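Local coordinates for protein D-ribulose-5-phosphate 3-epimerase, putative (Plasmodium falciparum, PDB 1TQX) that probably catalyses the interconversion of D-ribulose 5-phosphate and D-xylulose 5-phosphate, using one bound divalent metal ion per subunit, at residues A9-A14 and H36-D41; Q25-L30 and T202-A207; H43-L48 and V147-G152; F50-I55 and P81-S86; F67-M72 and N87-H92. All blocks are in the same frame, centred on the assembly; numbering follows the deposited sequence.

Contact 1 of 5, residues A9-A14 and H36-D41; sequences APSVLA and HLDVMD. With ZN (zinc ion), chain D.
Ser-11 carries OG anti to its backbone N (chi1 -176°), while Asp-38 holds CG anti to the carbonyl carbon (chi1 -71°), and the two side chains meet with Ser-11 OG 2.9 Å from Asp-38 OD2. The other carboxylate oxygen, Asp-38 OD1, binds the zinc ion at 2.1 Å. His-36 coordinates the same metal through NE2 at 2.2 Å, and Ser-11 OG lies in the plane of its ring, at the edge. A two-headed acid suits position 38, since one oxygen can serve the metal while the other faces the serine. Ser-11 is a predicted substrate-binding residue, and Asp-38 the predicted proton acceptor of the epimerase. One water gathers this corner, donating to His-36 O and accepting from Leu-13 N and Asp-38 N, and Ser-11 OG is hydrogen-bonded to it at 2.8 Å. The backbones join at a single bridge: His-36 N donates to Pro-10 O at 2.9 Å, and Val-12 N reaches back to His-36 O almost in line with its C=O bond. Apolar tips close the flanks, Val-12 CG2 on Leu-37 CD2 at 3.6 Å and Leu-13 CD2 tip to tip with Met-40 CE. His-70 and Asp-179 complete the zinc site, and Asp-68 takes the hydrogen bond of His-36 ND1. Strand 34-40 pairs on with strand 66-72, Val-12 packs on helix 20-29, and Leu-37 on helix 52-58.

Contact 2 of 5, residues Q25-L30 and T202-A207; sequences QRMESL and TSIFNA. With SO4 (sulfate ion), chain C.
Met-27 meets the aromatic ring of Phe-205 with CG, SD and CE. Its CG comes within 3.6 Å of Phe-205 CZ, its CE lies by Phe-205 CE2, and its sulfur is 4.5 Å from the ring centroid, 35° off the normal, in an oblique Met-aromatic contact. The same Met-27 SD touches Ile-204 CG2 at 3.8 Å. A long, flexible thioether suits this place: bends at chi2 (-59°) and chi3 bring SD and CE round, and Met-27 CE ends 3.7 Å above the centre of the Arg-26 guanidinium. Arg-26 NH1 itself stands at the edge of the Phe-205 ring, 3.9 Å from Phe-205 CD2, with guanidinium and ring planes 81° apart. This is helix-to-helix packing in a TIM barrel, joining helix 20-29 to the short helix 202-205 that follows the last strand. Farther out, Glu-23 forms a salt bridge with Arg-26 NH1, and Pro-10 of strand 7-10 lies against Met-27, Ile-204 and Phe-205. At the start of the short helix, Thr-202, a predicted substrate-binding residue, gives a sulfate ion a hydrogen bond from OG1 to O4 at 3.0 Å and a weak one from its backbone N; Gly-153 N holds the same ion.

Contact 3 of 5, residues H43-L48 and V147-G152; sequences HFVPNL and VEPGFG
Residues 147-152 belong to the predicted substrate site of this TIM barrel, to which Gly-150, Phe-151 and Gly-152 are assigned, and they meet the loop 43-48 that follows strand 34-40. The two backbones come closest at Val-45 and Gly-150, whose CA atoms are 5.4 Å apart. Val-45 CB faces Gly-150 CA at 4.1 Å, and Val-45 CG1, anti to its carbonyl carbon, touches Pro-149 O at 3.7 Å. A branched, purely apolar side chain fits this buried spot, where it also packs on Met-40 and Met-72. Glycine suits position 150 because its backbone angles (phi 138°, psi -38°) would press a CB against the preceding carbonyl oxygen. Pro-149, with its rigid ring, lies against Met-72 and Lys-122. Beyond it, the end of the Phe-151 side chain comes near the partner loop. The turn that receives it is an inverse gamma turn centred on Pro-46, closed by a weak hydrogen bond from Asn-47 N to Val-45 O. Proline's restricted phi suits such a turn, and its ring offers an apolar surface, with Pro-46 CG 4.1 Å from Phe-151 CE1. The side-chain amide of Asn-47 lies almost parallel to the Phe-151 ring, their planes 12° apart. Closest to the ring's far tip is the carbonyl of the turn's central residue, Pro-46 O, at 3.5 Å from Phe-151 CZ.

Contact 4 of 5, residues F50-I55 and P81-S86; sequences FGPPVI and PLLKTS
Apolar packing carries most of this contact, with Pro-52 meeting two leucines. Its CB lies 3.8 Å from Leu-82 CB, and its CA is at the same distance from Leu-83 CD2. The methyl Leu-83 CD2 also reaches Ile-55 CG2 at 3.9 Å, fitting between the proline and the isoleucine one helical turn on. Leu-83 CG stands anti to its carbonyl carbon (chi1 -63°), and the second torsion (162°) extends CD1, leaving CD2 turned to Pro-52 and Ile-55. Mixed contacts fill the rest: Pro-52 CB rests on Leu-82 O, and Ser-86 OG approaches Ile-55 CG2 at 3.7 Å. Among polar bonds within each segment, Ile-55 N binds Gly-51 O from the N-cap residue; proline, lacking an N-H, suits the first turn that follows. Ser-86 N binds Leu-83 O in a type I turn, and Lys-84 NZ donates to a lone pair of Pro-81 O at 2.8 Å. The contact seats the start of helix 52-58 against the loop before strand 88-92, while Ile-55 packs inward on strands 34-40 and 66-72.

Contact 5 of 5, residues F67-M72 and N87-H92; sequences FDVHLM and NQLTFH. With ZN (zinc ion), chain D.
His-70 and His-92 meet rim to rim, their planes 28° apart, with Met-72 CG 3.3 Å above one face of the His-70 ring. His-70 NE2 donates to His-92 NE2 at 2.7 Å, in the plane of its own ring but 30° out of that of His-92. CG of His-70 stands anti to its backbone N, and the ring's turn about chi2 (-178°) presents ND1 to the zinc ion at 2.3 Å; an imidazole suits, its two nitrogens serving as metal ligand and donor. Leu-71 O lies at the edge of the His-92 ring, whose ND1 is bound by Glu-94. Gln-88 NE2 reaches Asp-68 OD1 at 3.0 Å from above the carboxylate plane; the other oxygen is engaged by His-36, and Gln-88 OE1 by Thr-141. A water joins Asp-68 OD1 to Thr-90 OG1. Val-69 and Leu-89 pack side by side on the face opposite to His-70 and Thr-90. Thr-90 N binds Val-69 O and Leu-71 N binds Thr-90 O, as between parallel strands of a TIM barrel, with its metal site at their C-terminal ends.

How the contacts relate
Contacts 1 and 5 share the zinc ion, their centres 9 Å apart, and are joined directly across neighbouring strands, where Leu-37 N probably hydrogen-bonds to Asp-68 O at 2.8 Å. Contact 3 lies close by, its centre 11 Å from that of contact 1, and carries predicted substrate-binding residues; Pro-149 CB touches Met-72 SD of contact 5 at 3.8 Å. On the outer side, contact 4 packs a helix and loop behind contact 5, with Leu-83 CD1 3.8 Å from Leu-89 CD2. Contact 2 sits on the periphery beside contact 1, where Pro-10 CG meets Met-27 SD, and is about 22 Å between centres from contacts 3 and 4; its sulfate lies near the predicted substrate-binding Ser-11.

Contact 1 of 5, residues A9-A14 and H36-D41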
# COMPACT_ATOMS: atom_id res chain seq x y z
N ALA A 9 -0.14 7.84 -2.47
CA ALA A 9 1.09 7.06 -2.56
C ALA A 9 1.28 6.46 -3.95
O ALA A 9 0.82 5.35 -4.23
CB ALA A 9 1.07 5.95 -1.50
N PRO A 10 1.99 7.18 -4.84
CA PRO A 10 2.24 6.71 -6.21
C PRO A 10 2.98 5.37 -6.19
O PRO A 10 3.94 5.20 -5.43
CB PRO A 10 3.09 7.83 -6.80
CG PRO A 10 2.65 9.06 -6.03
CD PRO A 10 2.56 8.52 -4.62
N SER A 11 2.54 4.43 -7.01
CA SER A 11 3.17 3.11 -7.08
C SER A 11 4.24 3.11 -8.16
O SER A 11 3.92 3.16 -9.35
CB SER A 11 2.11 2.04 -7.38
OG SER A 11 2.69 0.75 -7.37
N VAL A 12 5.51 3.04 -7.75
CA VAL A 12 6.64 3.07 -8.68
C VAL A 12 6.71 1.93 -9.70
O VAL A 12 7.46 2.00 -10.67
CB VAL A 12 8.00 3.11 -7.93
CG1 VAL A 12 8.08 4.35 -7.06
CG2 VAL A 12 8.18 1.85 -7.07
N LEU A 13 5.93 0.88 -9.48
CA LEU A 13 5.89 -0.26 -10.39
C LEU A 13 5.49 0.23 -11.78
O LEU A 13 5.91 -0.32 -12.80
CB LEU A 13 4.87 -1.29 -9.88
CG LEU A 13 4.79 -2.65 -10.58
CD1 LEU A 13 5.95 -3.53 -10.13
CD2 LEU A 13 3.46 -3.32 -10.22
N ALA A 14 4.66 1.27 -11.81
CA ALA A 14 4.16 1.85 -13.06
C ALA A 14 5.07 2.91 -13.70
O ALA A 14 4.76 3.44 -14.76
CB ALA A 14 2.77 2.43 -12.84
N HIS A 36 4.94 4.27 -2.85
CA HIS A 36 4.53 2.88 -2.70
C HIS A 36 5.46 1.94 -3.46
O HIS A 36 5.53 1.98 -4.69
CB HIS A 36 3.10 2.71 -3.19
CG HIS A 36 2.46 1.43 -2.76
ND1 HIS A 36 2.03 1.20 -1.47
CD2 HIS A 36 2.17 0.30 -3.45
CE1 HIS A 36 1.51 -0.00 -1.38
NE2 HIS A 36 1.58 -0.57 -2.57
N LEU A 37 6.14 1.07 -2.72
CA LEU A 37 7.11 0.14 -3.29
C LEU A 37 6.64 -1.32 -3.29
O LEU A 37 6.64 -1.97 -2.24
CB LEU A 37 8.43 0.27 -2.52
CG LEU A 37 8.94 1.71 -2.41
CD1 LEU A 37 9.92 1.88 -1.25
CD2 LEU A 37 9.58 2.10 -3.74
N ASP A 38 6.25 -1.82 -4.46
CA ASP A 38 5.78 -3.20 -4.59
C ASP A 38 6.90 -4.22 -4.77
O ASP A 38 7.60 -4.21 -5.78
CB ASP A 38 4.82 -3.32 -5.78
CG ASP A 38 3.49 -2.65 -5.52
OD1 ASP A 38 2.94 -2.84 -4.42
OD2 ASP A 38 2.98 -1.95 -6.41
N VAL A 39 7.04 -5.12 -3.80
CA VAL A 39 8.05 -6.17 -3.83
C VAL A 39 7.35 -7.49 -4.16
O VAL A 39 6.46 -7.93 -3.43
CB VAL A 39 8.75 -6.29 -2.46
CG1 VAL A 39 9.84 -7.36 -2.51
CG2 VAL A 39 9.36 -4.94 -2.07
N MET A 40 7.74 -8.11 -5.28
CA MET A 40 7.14 -9.37 -5.74
C MET A 40 8.26 -10.39 -5.96
O MET A 40 9.31 -10.05 -6.52
CB MET A 40 6.38 -9.12 -7.04
CG MET A 40 5.35 -8.00 -6.92
SD MET A 40 4.69 -7.56 -8.53
CE MET A 40 3.39 -6.39 -8.06
N ASP A 41 8.03 -11.64 -5.54
CA ASP A 41 9.07 -12.67 -5.63
C ASP A 41 8.86 -13.83 -6.60
O ASP A 41 9.50 -14.87 -6.46
CB ASP A 41 9.33 -13.26 -4.23
CG ASP A 41 8.14 -14.04 -3.69
OD1 ASP A 41 7.08 -14.07 -4.36
OD2 ASP A 41 8.26 -14.64 -2.60
ZN ZN D . 1.00 -2.45 -3.64
O HOH W 1 5.28 -0.00 -6.47

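Contact 2 of 5, residues Q25-L30 and T202-A207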
# COMPACT_ATOMS: atom_id res chain seq x y z
N GLN A 25 11.98 11.11 -6.69
CA GLN A 25 12.29 12.50 -6.38
C GLN A 25 11.22 13.38 -7.04
O GLN A 25 10.78 14.37 -6.46
CB GLN A 25 13.69 12.86 -6.90
CG GLN A 25 14.81 12.08 -6.20
CD GLN A 25 16.19 12.35 -6.78
OE1 GLN A 25 16.34 12.49 -8.00
NE2 GLN A 25 17.20 12.40 -5.92
N ARG A 26 10.81 12.99 -8.24
CA ARG A 26 9.79 13.72 -8.97
C ARG A 26 8.47 13.68 -8.19
O ARG A 26 7.83 14.71 -7.97
CB ARG A 26 9.62 13.10 -10.36
CG ARG A 26 8.60 13.76 -11.26
CD ARG A 26 8.40 12.90 -12.51
NE ARG A 26 7.05 13.00 -13.03
CZ ARG A 26 6.41 12.01 -13.65
NH1 ARG A 26 7.02 10.84 -13.81
NH2 ARG A 26 5.18 12.20 -14.10
N MET A 27 8.07 12.49 -7.75
CA MET A 27 6.83 12.36 -6.99
C MET A 27 6.93 13.20 -5.71
O MET A 27 5.96 13.83 -5.28
CB MET A 27 6.57 10.89 -6.63
CG MET A 27 6.19 10.01 -7.83
SD MET A 27 4.68 10.62 -8.65
CE MET A 27 5.37 11.35 -10.13
N GLU A 28 8.11 13.20 -5.11
CA GLU A 28 8.36 13.96 -3.90
C GLU A 28 8.18 15.45 -4.18
O GLU A 28 7.52 16.16 -3.43
CB GLU A 28 9.79 13.68 -3.41
CG GLU A 28 10.12 14.17 -2.01
CD GLU A 28 11.43 13.59 -1.51
OE1 GLU A 28 12.48 13.80 -2.17
OE2 GLU A 28 11.42 12.92 -0.45
N SER A 29 8.75 15.92 -5.29
CA SER A 29 8.65 17.33 -5.66
C SER A 29 7.21 17.75 -5.98
O SER A 29 6.87 18.93 -5.87
CB SER A 29 9.55 17.64 -6.86
OG SER A 29 9.00 17.12 -8.05
N LEU A 30 6.38 16.79 -6.37
CA LEU A 30 4.99 17.09 -6.71
C LEU A 30 4.09 17.10 -5.48
O LEU A 30 2.92 17.47 -5.56
CB LEU A 30 4.45 16.07 -7.72
CG LEU A 30 5.15 16.03 -9.08
CD1 LEU A 30 4.47 15.00 -9.97
CD2 LEU A 30 5.12 17.41 -9.73
N THR A 202 -0.55 3.61 -12.80
CA THR A 202 -0.79 4.09 -14.16
C THR A 202 -1.38 5.49 -14.25
O THR A 202 -0.90 6.32 -15.02
CB THR A 202 -1.73 3.12 -14.91
OG1 THR A 202 -1.19 1.79 -14.86
CG2 THR A 202 -1.87 3.55 -16.36
N SER A 203 -2.42 5.75 -13.46
CA SER A 203 -3.11 7.04 -13.49
C SER A 203 -2.24 8.25 -13.14
O SER A 203 -2.58 9.38 -13.49
CB SER A 203 -4.34 7.02 -12.59
OG SER A 203 -4.01 7.03 -11.21
N ILE A 204 -1.13 8.01 -12.44
CA ILE A 204 -0.24 9.10 -12.08
C ILE A 204 0.98 9.15 -13.00
O ILE A 204 1.28 10.19 -13.58
CB ILE A 204 0.22 8.98 -10.60
CG1 ILE A 204 -0.95 9.30 -9.67
CG2 ILE A 204 1.38 9.94 -10.33
CD1 ILE A 204 -0.64 9.15 -8.18
N PHE A 205 1.67 8.02 -13.16
CA PHE A 205 2.86 8.00 -14.00
C PHE A 205 2.61 8.13 -15.51
O PHE A 205 3.54 8.40 -16.27
CB PHE A 205 3.70 6.75 -13.71
CG PHE A 205 4.41 6.80 -12.38
CD1 PHE A 205 3.91 6.13 -11.28
CD2 PHE A 205 5.55 7.60 -12.23
CE1 PHE A 205 4.54 6.25 -10.02
CE2 PHE A 205 6.18 7.72 -10.99
CZ PHE A 205 5.67 7.05 -9.88
N ASN A 206 1.37 7.94 -15.94
CA ASN A 206 1.04 8.09 -17.36
C ASN A 206 0.11 9.28 -17.55
O ASN A 206 -0.47 9.47 -18.62
CB ASN A 206 0.38 6.82 -17.90
CG ASN A 206 1.33 5.63 -17.90
OD1 ASN A 206 2.44 5.70 -18.42
ND2 ASN A 206 0.88 4.52 -17.32
N ALA A 207 -0.03 10.09 -16.51
CA ALA A 207 -0.90 11.26 -16.56
C ALA A 207 -0.31 12.37 -17.41
O ALA A 207 0.91 12.48 -17.58
CB ALA A 207 -1.16 11.78 -15.15
S SO4 C . -2.49 0.48 -11.08
O1 SO4 C . -2.01 1.33 -9.97
O2 SO4 C . -2.76 -0.88 -10.57
O3 SO4 C . -3.74 1.03 -11.61
O4 SO4 C . -1.47 0.44 -12.14

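Contact 3 of 5, residues H43-L48 and V147-G152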
# COMPACT_ATOMS: atom_id res chain seq x y z
N HIS A 43 6.76 -15.90 -6.63
CA HIS A 43 6.17 -17.05 -5.95
C HIS A 43 4.80 -16.69 -5.38
O HIS A 43 3.81 -17.35 -5.71
CB HIS A 43 7.10 -17.58 -4.84
CG HIS A 43 8.32 -18.26 -5.36
ND1 HIS A 43 9.32 -17.60 -6.03
CD2 HIS A 43 8.70 -19.56 -5.31
CE1 HIS A 43 10.27 -18.45 -6.37
NE2 HIS A 43 9.92 -19.65 -5.94
N PHE A 44 4.74 -15.66 -4.54
CA PHE A 44 3.45 -15.26 -3.98
C PHE A 44 2.56 -14.71 -5.09
O PHE A 44 1.34 -14.82 -5.04
CB PHE A 44 3.63 -14.21 -2.88
CG PHE A 44 2.35 -13.83 -2.21
CD1 PHE A 44 1.73 -14.70 -1.31
CD2 PHE A 44 1.72 -12.63 -2.53
CE1 PHE A 44 0.50 -14.38 -0.73
CE2 PHE A 44 0.49 -12.31 -1.96
CZ PHE A 44 -0.12 -13.18 -1.06
N VAL A 45 3.19 -14.07 -6.07
CA VAL A 45 2.51 -13.54 -7.24
C VAL A 45 3.42 -13.88 -8.42
O VAL A 45 4.64 -14.00 -8.25
CB VAL A 45 2.30 -12.00 -7.17
CG1 VAL A 45 1.27 -11.67 -6.11
CG2 VAL A 45 3.62 -11.30 -6.85
N PRO A 46 2.86 -14.06 -9.63
CA PRO A 46 3.65 -14.40 -10.81
C PRO A 46 4.42 -13.25 -11.47
O PRO A 46 4.31 -13.03 -12.68
CB PRO A 46 2.61 -15.02 -11.75
CG PRO A 46 1.40 -14.20 -11.45
CD PRO A 46 1.41 -14.11 -9.93
N ASN A 47 5.21 -12.53 -10.67
CA ASN A 47 5.99 -11.40 -11.17
C ASN A 47 7.14 -11.15 -10.20
O ASN A 47 7.01 -11.37 -9.00
CB ASN A 47 5.07 -10.17 -11.25
CG ASN A 47 5.66 -9.04 -12.08
OD1 ASN A 47 5.06 -7.96 -12.18
ND2 ASN A 47 6.83 -9.27 -12.67
N LEU A 48 8.28 -10.70 -10.73
CA LEU A 48 9.45 -10.39 -9.90
C LEU A 48 9.77 -8.92 -10.17
O LEU A 48 10.20 -8.58 -11.28
CB LEU A 48 10.64 -11.27 -10.28
CG LEU A 48 11.93 -11.13 -9.44
CD1 LEU A 48 11.68 -11.60 -8.02
CD2 LEU A 48 13.05 -11.95 -10.09
N VAL A 147 -7.77 -5.12 -6.99
CA VAL A 147 -7.44 -5.85 -8.20
C VAL A 147 -6.64 -7.09 -7.80
O VAL A 147 -6.12 -7.16 -6.68
CB VAL A 147 -6.60 -4.99 -9.17
CG1 VAL A 147 -5.14 -4.95 -8.72
CG2 VAL A 147 -6.72 -5.53 -10.56
N GLU A 148 -6.57 -8.09 -8.68
CA GLU A 148 -5.80 -9.30 -8.41
C GLU A 148 -4.33 -8.87 -8.46
O GLU A 148 -3.81 -8.49 -9.51
CB GLU A 148 -6.09 -10.35 -9.49
CG GLU A 148 -7.56 -10.74 -9.59
CD GLU A 148 -7.95 -11.31 -10.95
OE1 GLU A 148 -7.36 -12.33 -11.38
OE2 GLU A 148 -8.86 -10.73 -11.60
N PRO A 149 -3.62 -8.93 -7.31
CA PRO A 149 -2.22 -8.52 -7.24
C PRO A 149 -1.23 -9.22 -8.17
O PRO A 149 -1.35 -10.41 -8.46
CB PRO A 149 -1.87 -8.73 -5.77
CG PRO A 149 -2.72 -9.90 -5.40
CD PRO A 149 -4.05 -9.57 -6.05
N GLY A 150 -0.24 -8.45 -8.63
CA GLY A 150 0.78 -9.00 -9.51
C GLY A 150 1.13 -8.05 -10.64
O GLY A 150 2.29 -7.94 -11.03
N PHE A 151 0.13 -7.36 -11.17
CA PHE A 151 0.36 -6.43 -12.28
C PHE A 151 -0.46 -5.16 -12.20
O PHE A 151 -1.53 -5.12 -11.59
CB PHE A 151 0.06 -7.12 -13.61
CG PHE A 151 0.88 -8.35 -13.85
CD1 PHE A 151 0.45 -9.60 -13.41
CD2 PHE A 151 2.09 -8.26 -14.54
CE1 PHE A 151 1.22 -10.74 -13.65
CE2 PHE A 151 2.86 -9.40 -14.78
CZ PHE A 151 2.42 -10.64 -14.33
N GLY A 152 0.06 -4.11 -12.83
CA GLY A 152 -0.65 -2.84 -12.85
C GLY A 152 -1.46 -2.79 -14.13
O GLY A 152 -1.41 -3.73 -14.92

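Contact 4 of 5, residues F50-I55 and P81-S86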
# COMPACT_ATOMS: atom_id res chain seq x y z
N PHE A 50 11.37 -5.87 -7.61
CA PHE A 50 12.66 -5.45 -7.06
C PHE A 50 12.63 -5.66 -5.55
O PHE A 50 11.55 -5.73 -4.96
CB PHE A 50 12.95 -3.98 -7.41
CG PHE A 50 11.87 -3.03 -6.99
CD1 PHE A 50 11.82 -2.53 -5.69
CD2 PHE A 50 10.89 -2.64 -7.90
CE1 PHE A 50 10.81 -1.66 -5.30
CE2 PHE A 50 9.87 -1.76 -7.51
CZ PHE A 50 9.83 -1.27 -6.21
N GLY A 51 13.79 -5.77 -4.91
CA GLY A 51 13.82 -6.02 -3.48
C GLY A 51 14.58 -5.04 -2.62
O GLY A 51 14.88 -3.93 -3.06
N PRO A 52 14.91 -5.42 -1.37
CA PRO A 52 15.64 -4.58 -0.41
C PRO A 52 16.86 -3.86 -0.96
O PRO A 52 17.07 -2.69 -0.66
CB PRO A 52 15.98 -5.57 0.70
CG PRO A 52 14.75 -6.43 0.74
CD PRO A 52 14.56 -6.72 -0.75
N PRO A 53 17.70 -4.54 -1.76
CA PRO A 53 18.89 -3.85 -2.29
C PRO A 53 18.53 -2.58 -3.06
O PRO A 53 19.20 -1.56 -2.95
CB PRO A 53 19.53 -4.90 -3.19
CG PRO A 53 19.19 -6.18 -2.49
CD PRO A 53 17.74 -5.98 -2.11
N VAL A 54 17.45 -2.65 -3.84
CA VAL A 54 17.01 -1.51 -4.62
C VAL A 54 16.39 -0.44 -3.71
O VAL A 54 16.71 0.74 -3.83
CB VAL A 54 15.97 -1.93 -5.68
CG1 VAL A 54 15.50 -0.72 -6.47
CG2 VAL A 54 16.59 -2.97 -6.61
N ILE A 55 15.52 -0.87 -2.81
CA ILE A 55 14.87 0.06 -1.89
C ILE A 55 15.86 0.74 -0.94
O ILE A 55 15.75 1.94 -0.68
CB ILE A 55 13.78 -0.68 -1.06
CG1 ILE A 55 12.66 -1.15 -2.00
CG2 ILE A 55 13.25 0.24 0.04
CD1 ILE A 55 11.66 -2.10 -1.35
N PRO A 81 14.41 -7.48 8.61
CA PRO A 81 15.76 -6.98 8.93
C PRO A 81 16.46 -6.31 7.75
O PRO A 81 17.45 -5.60 7.93
CB PRO A 81 16.48 -8.23 9.43
CG PRO A 81 15.83 -9.33 8.65
CD PRO A 81 14.36 -8.95 8.70
N LEU A 82 15.95 -6.54 6.55
CA LEU A 82 16.54 -5.98 5.34
C LEU A 82 15.96 -4.62 4.94
O LEU A 82 16.44 -3.99 4.01
CB LEU A 82 16.35 -6.95 4.17
CG LEU A 82 16.78 -8.41 4.39
CD1 LEU A 82 16.39 -9.26 3.19
CD2 LEU A 82 18.29 -8.47 4.61
N LEU A 83 14.93 -4.17 5.65
CA LEU A 83 14.29 -2.90 5.30
C LEU A 83 14.11 -1.97 6.50
O LEU A 83 13.09 -1.28 6.62
CB LEU A 83 12.93 -3.19 4.65
CG LEU A 83 12.97 -3.96 3.31
CD1 LEU A 83 11.61 -4.56 3.01
CD2 LEU A 83 13.42 -3.01 2.19
N LYS A 84 15.10 -1.94 7.37
CA LYS A 84 15.04 -1.11 8.57
C LYS A 84 14.92 0.39 8.29
O LYS A 84 14.41 1.13 9.12
CB LYS A 84 16.28 -1.33 9.45
CG LYS A 84 16.45 -2.74 10.02
CD LYS A 84 17.64 -2.76 10.99
CE LYS A 84 17.99 -4.16 11.46
NZ LYS A 84 18.67 -4.98 10.41
N THR A 85 15.40 0.84 7.13
CA THR A 85 15.32 2.26 6.82
C THR A 85 14.00 2.69 6.18
O THR A 85 13.81 3.88 5.93
CB THR A 85 16.49 2.73 5.90
OG1 THR A 85 16.42 2.04 4.64
CG2 THR A 85 17.84 2.45 6.57
N SER A 86 13.10 1.74 5.92
CA SER A 86 11.80 2.08 5.34
C SER A 86 10.86 2.60 6.44
O SER A 86 11.29 2.74 7.59
CB SER A 86 11.19 0.87 4.63
OG SER A 86 11.87 0.61 3.41

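Contact 5 of 5, residues F67-M72 and N87-H92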
# COMPACT_ATOMS: atom_id res chain seq x y z
N PHE A 67 8.49 5.78 3.05
CA PHE A 67 8.69 4.53 2.33
C PHE A 67 7.64 3.48 2.72
O PHE A 67 7.69 2.90 3.80
CB PHE A 67 10.11 3.99 2.60
CG PHE A 67 11.16 4.53 1.65
CD1 PHE A 67 11.22 5.89 1.33
CD2 PHE A 67 12.10 3.67 1.09
CE1 PHE A 67 12.21 6.37 0.47
CE2 PHE A 67 13.10 4.15 0.22
CZ PHE A 67 13.15 5.50 -0.08
N ASP A 68 6.70 3.25 1.81
CA ASP A 68 5.62 2.30 2.04
C ASP A 68 5.87 1.04 1.19
O ASP A 68 5.63 1.03 -0.02
CB ASP A 68 4.30 2.99 1.69
CG ASP A 68 3.11 2.07 1.77
OD1 ASP A 68 3.04 1.23 2.70
OD2 ASP A 68 2.22 2.21 0.90
N VAL A 69 6.34 -0.01 1.85
CA VAL A 69 6.68 -1.27 1.18
C VAL A 69 5.59 -2.33 1.25
O VAL A 69 5.21 -2.78 2.34
CB VAL A 69 8.00 -1.87 1.74
CG1 VAL A 69 8.44 -3.04 0.87
CG2 VAL A 69 9.09 -0.79 1.79
N HIS A 70 5.10 -2.74 0.08
CA HIS A 70 4.06 -3.76 -0.00
C HIS A 70 4.76 -5.07 -0.35
O HIS A 70 5.21 -5.27 -1.47
CB HIS A 70 3.04 -3.39 -1.09
CG HIS A 70 1.93 -4.38 -1.24
ND1 HIS A 70 0.94 -4.24 -2.19
CD2 HIS A 70 1.65 -5.53 -0.58
CE1 HIS A 70 0.10 -5.26 -2.11
NE2 HIS A 70 0.51 -6.06 -1.14
N LEU A 71 4.84 -5.97 0.63
CA LEU A 71 5.50 -7.25 0.45
C LEU A 71 4.59 -8.34 -0.11
O LEU A 71 3.91 -9.04 0.64
CB LEU A 71 6.10 -7.72 1.78
CG LEU A 71 7.14 -6.77 2.40
CD1 LEU A 71 7.39 -7.14 3.86
CD2 LEU A 71 8.42 -6.84 1.59
N MET A 72 4.55 -8.47 -1.43
CA MET A 72 3.75 -9.52 -2.07
C MET A 72 4.74 -10.66 -2.25
O MET A 72 5.12 -11.01 -3.37
CB MET A 72 3.22 -9.05 -3.42
CG MET A 72 2.08 -8.05 -3.30
SD MET A 72 1.55 -7.34 -4.88
CE MET A 72 2.46 -5.80 -4.87
N ASN A 87 9.61 2.89 6.10
CA ASN A 87 8.66 3.42 7.09
C ASN A 87 7.51 2.48 7.46
O ASN A 87 7.11 2.42 8.63
CB ASN A 87 8.12 4.76 6.60
CG ASN A 87 9.15 5.85 6.66
OD1 ASN A 87 9.52 6.31 7.75
ND2 ASN A 87 9.65 6.27 5.51
N GLN A 88 6.97 1.78 6.48
CA GLN A 88 5.91 0.81 6.75
C GLN A 88 6.14 -0.43 5.93
O GLN A 88 6.51 -0.35 4.76
CB GLN A 88 4.52 1.36 6.43
CG GLN A 88 3.43 0.29 6.53
CD GLN A 88 2.02 0.85 6.46
OE1 GLN A 88 1.35 0.98 7.48
NE2 GLN A 88 1.57 1.19 5.26
N LEU A 89 5.92 -1.58 6.56
CA LEU A 89 6.05 -2.86 5.88
C LEU A 89 4.67 -3.50 5.92
O LEU A 89 4.09 -3.67 7.00
CB LEU A 89 7.07 -3.77 6.59
CG LEU A 89 8.52 -3.29 6.69
CD1 LEU A 89 9.38 -4.43 7.27
CD2 LEU A 89 9.05 -2.86 5.32
N THR A 90 4.14 -3.81 4.75
CA THR A 90 2.82 -4.42 4.65
C THR A 90 2.95 -5.84 4.11
O THR A 90 3.46 -6.04 3.00
CB THR A 90 1.91 -3.60 3.70
OG1 THR A 90 1.70 -2.29 4.25
CG2 THR A 90 0.55 -4.28 3.51
N PHE A 91 2.52 -6.83 4.89
CA PHE A 91 2.60 -8.21 4.43
C PHE A 91 1.20 -8.74 4.16
O PHE A 91 0.21 -8.13 4.57
CB PHE A 91 3.32 -9.08 5.48
CG PHE A 91 2.60 -9.21 6.79
CD1 PHE A 91 1.65 -10.21 6.99
CD2 PHE A 91 2.88 -8.34 7.84
CE1 PHE A 91 1.00 -10.35 8.22
CE2 PHE A 91 2.23 -8.47 9.07
CZ PHE A 91 1.29 -9.48 9.26
N HIS A 92 1.12 -9.87 3.45
CA HIS A 92 -0.17 -10.46 3.13
C HIS A 92 -0.68 -11.47 4.14
O HIS A 92 0.05 -12.34 4.59
CB HIS A 92 -0.12 -11.09 1.73
CG HIS A 92 -0.49 -10.14 0.63
ND1 HIS A 92 -1.79 -9.94 0.23
CD2 HIS A 92 0.26 -9.27 -0.07
CE1 HIS A 92 -1.83 -8.98 -0.67
NE2 HIS A 92 -0.59 -8.55 -0.87
ZN ZN D . 1.00 -2.45 -3.64
O HOH W 2 1.12 -0.72 2.16
O HOH W 3 3.64 -11.08 2.43